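Side-chain contact in 4-dehydrase (Streptomyces venezuelae, PDB 2PO3), which probably acts as a pyridoxal phosphate-dependent sugar aminotransferase in desosamine biosynthesis, here holding its TDP-sugar product as an external aldimine: residues D120-N125 against H288-L293. Numbering follows the deposited sequence.
Sequences DPDTGN and HDRHGL
Thr123 and His291 are the residues whose CA atoms come nearest across the contact, 7.5 Å apart, where a compact turn faces a short 3-10 segment. Residues 120-125 fold back on themselves: Asp120 O accepts from both Thr123 N and Gly124 N, and Asp120 N closes the loop on Asn125 O. Two side chains brace this turn from within, Asp120 OD1 taking Asp122 N in an Asx turn and Thr123 OG1 taking Asn125 N in an ST turn. Residues 288-291 make the 3-10 turn, with His291 N bonded to His288 O.

The imidazole of His291 does most of the reaching. With CG anti to its carbonyl carbon (chi1 -39°), the ring turns its edge to the other loop, and His291 CE1 comes to 3.3 Å from Asp122 O, near the ring plane. Thr123 CG2 lies 4.2 Å from His291 CE1, a loose van der Waals contact. Without the hydroxyl and CG2 of Thr123, as with an alanine in its place, Asn125 N would probably lose its ST-turn acceptor and His291 CE1 the CG2 part of its contact. Arg290 bends at chi3 (109°) and turns one face of its guanidinium toward the imidazole, His291 CE1 lying 4.0 Å above the plane, over the centre of the group. Arg290 NH2 ends 3.6 Å from Asp122 CB, which meets the guanidinium at its edge. Water 1, at the imidazole edge, is hydrogen-bonded to His291 NE2 (3.0 Å) and weakly to Asp122 O.

Arg150 links the two segments, its side chain hydrogen-bonded to Thr123 O and His288 ND1 and its carbonyl oxygen to Asn125 ND2. This is surface loop-to-loop packing, away from the cofactor site: it joins the turn after strand 113-117, at the margin of the mixed seven-stranded sheet of this PLP-dependent aminotransferase fold, to the loop linking strands 283-285 and 299-303.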
loop_
_atom_site.group_PDB
_atom_site.type_symbol
_atom_site.label_atom_id
_atom_site.label_comp_id
_atom_site.label_asym_id
_atom_site.label_seq_id
_atom_site.Cartn_x
_atom_site.Cartn_y
_atom_site.Cartn_z
ATOM N N ASP A 120 -2.960 25.682 -18.526
ATOM C CA ASP A 120 -2.681 27.022 -18.954
ATOM C C ASP A 120 -1.313 26.792 -19.606
ATOM O O ASP A 120 -0.359 26.391 -18.941
ATOM C CB ASP A 120 -2.508 27.969 -17.763
ATOM C CG ASP A 120 -1.950 29.320 -18.146
ATOM O OD1 ASP A 120 -1.346 29.544 -19.169
ATOM O OD2 ASP A 120 -2.213 30.261 -17.278
ATOM N N PRO A 121 -1.211 27.005 -20.908
ATOM C CA PRO A 121 0.042 26.777 -21.585
ATOM C C PRO A 121 1.256 27.485 -20.937
ATOM O O PRO A 121 2.418 27.098 -21.078
ATOM C CB PRO A 121 -0.187 27.258 -23.025
ATOM C CG PRO A 121 -1.429 28.160 -23.009
ATOM C CD PRO A 121 -2.178 27.789 -21.737
ATOM N N ASP A 122 1.015 28.558 -20.213
ATOM C CA ASP A 122 2.100 29.303 -19.601
ATOM C C ASP A 122 2.604 28.738 -18.310
ATOM O O ASP A 122 3.660 29.136 -17.821
ATOM C CB ASP A 122 1.756 30.799 -19.426
ATOM C CG ASP A 122 1.499 31.547 -20.720
ATOM O OD1 ASP A 122 1.991 31.223 -21.794
ATOM O OD2 ASP A 122 0.690 32.574 -20.582
ATOM N N THR A 123 1.842 27.813 -17.762
ATOM C CA THR A 123 2.237 27.236 -16.499
ATOM C C THR A 123 2.387 25.726 -16.544
ATOM O O THR A 123 3.269 25.138 -15.914
ATOM C CB THR A 123 1.255 27.631 -15.383
ATOM O OG1 THR A 123 0.028 26.932 -15.562
ATOM C CG2 THR A 123 0.974 29.128 -15.493
ATOM N N GLY A 124 1.504 25.095 -17.286
ATOM C CA GLY A 124 1.529 23.658 -17.395
ATOM C C GLY A 124 0.538 23.041 -16.441
ATOM O O GLY A 124 0.382 21.806 -16.451
ATOM N N ASN A 125 -0.095 23.923 -15.636
ATOM C CA ASN A 125 -1.091 23.571 -14.617
ATOM C C ASN A 125 -2.541 23.739 -15.070
ATOM O O ASN A 125 -2.843 24.499 -15.994
ATOM C CB ASN A 125 -0.853 24.343 -13.301
ATOM C CG ASN A 125 0.378 23.828 -12.593
ATOM O OD1 ASN A 125 0.656 22.636 -12.728
ATOM N ND2 ASN A 125 1.121 24.675 -11.867
ATOM N N HIS A 288 11.042 26.628 -13.856
ATOM C CA HIS A 288 10.145 26.374 -12.723
ATOM C C HIS A 288 10.038 27.543 -11.768
ATOM O O HIS A 288 8.989 27.780 -11.182
ATOM C CB HIS A 288 10.570 25.128 -11.932
ATOM C CG HIS A 288 10.608 23.838 -12.715
ATOM N ND1 HIS A 288 9.749 23.593 -13.793
ATOM C CD2 HIS A 288 11.394 22.720 -12.540
ATOM C CE1 HIS A 288 10.023 22.363 -14.246
ATOM N NE2 HIS A 288 11.016 21.808 -13.517
ATOM N N ASP A 289 11.163 28.251 -11.615
ATOM C CA ASP A 289 11.286 29.390 -10.720
ATOM C C ASP A 289 10.250 30.490 -10.944
ATOM O O ASP A 289 9.790 31.168 -10.010
ATOM C CB ASP A 289 12.738 29.915 -10.720
ATOM C CG ASP A 289 13.710 28.928 -10.123
ATOM O OD1 ASP A 289 13.381 27.950 -9.474
ATOM O OD2 ASP A 289 14.956 29.200 -10.415
ATOM N N ARG A 290 9.886 30.679 -12.201
ATOM C CA ARG A 290 8.914 31.687 -12.512
ATOM C C ARG A 290 7.633 31.508 -11.740
ATOM O O ARG A 290 6.942 32.490 -11.509
ATOM C CB ARG A 290 8.567 31.620 -13.982
ATOM C CG ARG A 290 7.957 32.912 -14.486
ATOM C CD ARG A 290 7.829 32.914 -15.998
ATOM N NE ARG A 290 6.449 32.813 -16.493
ATOM C CZ ARG A 290 6.024 32.103 -17.559
ATOM N NH1 ARG A 290 6.839 31.362 -18.325
ATOM N NH2 ARG A 290 4.724 32.134 -17.864
ATOM N N HIS A 291 7.319 30.243 -11.359
ATOM C CA HIS A 291 6.070 29.844 -10.646
ATOM C C HIS A 291 6.079 29.759 -9.134
ATOM O O HIS A 291 5.070 29.378 -8.527
ATOM C CB HIS A 291 5.438 28.570 -11.277
ATOM C CG HIS A 291 5.588 28.669 -12.774
ATOM N ND1 HIS A 291 4.653 29.354 -13.548
ATOM C CD2 HIS A 291 6.574 28.214 -13.607
ATOM C CE1 HIS A 291 5.065 29.283 -14.812
ATOM N NE2 HIS A 291 6.210 28.611 -14.878
ATOM N N GLY A 292 7.207 30.124 -8.538
ATOM C CA GLY A 292 7.313 30.068 -7.100
ATOM C C GLY A 292 8.470 29.153 -6.811
ATOM O O GLY A 292 9.018 28.526 -7.720
ATOM N N LEU A 293 8.832 29.104 -5.541
ATOM C CA LEU A 293 9.919 28.290 -5.067
ATOM C C LEU A 293 9.720 26.826 -5.429
ATOM O O LEU A 293 8.704 26.241 -5.073
ATOM C CB LEU A 293 10.040 28.541 -3.564
ATOM C CG LEU A 293 10.701 27.440 -2.786
ATOM C CD1 LEU A 293 12.203 27.682 -2.714
ATOM C CD2 LEU A 293 10.081 27.453 -1.393
HETATM O O HOH W 1 7.072 28.695 -17.789
#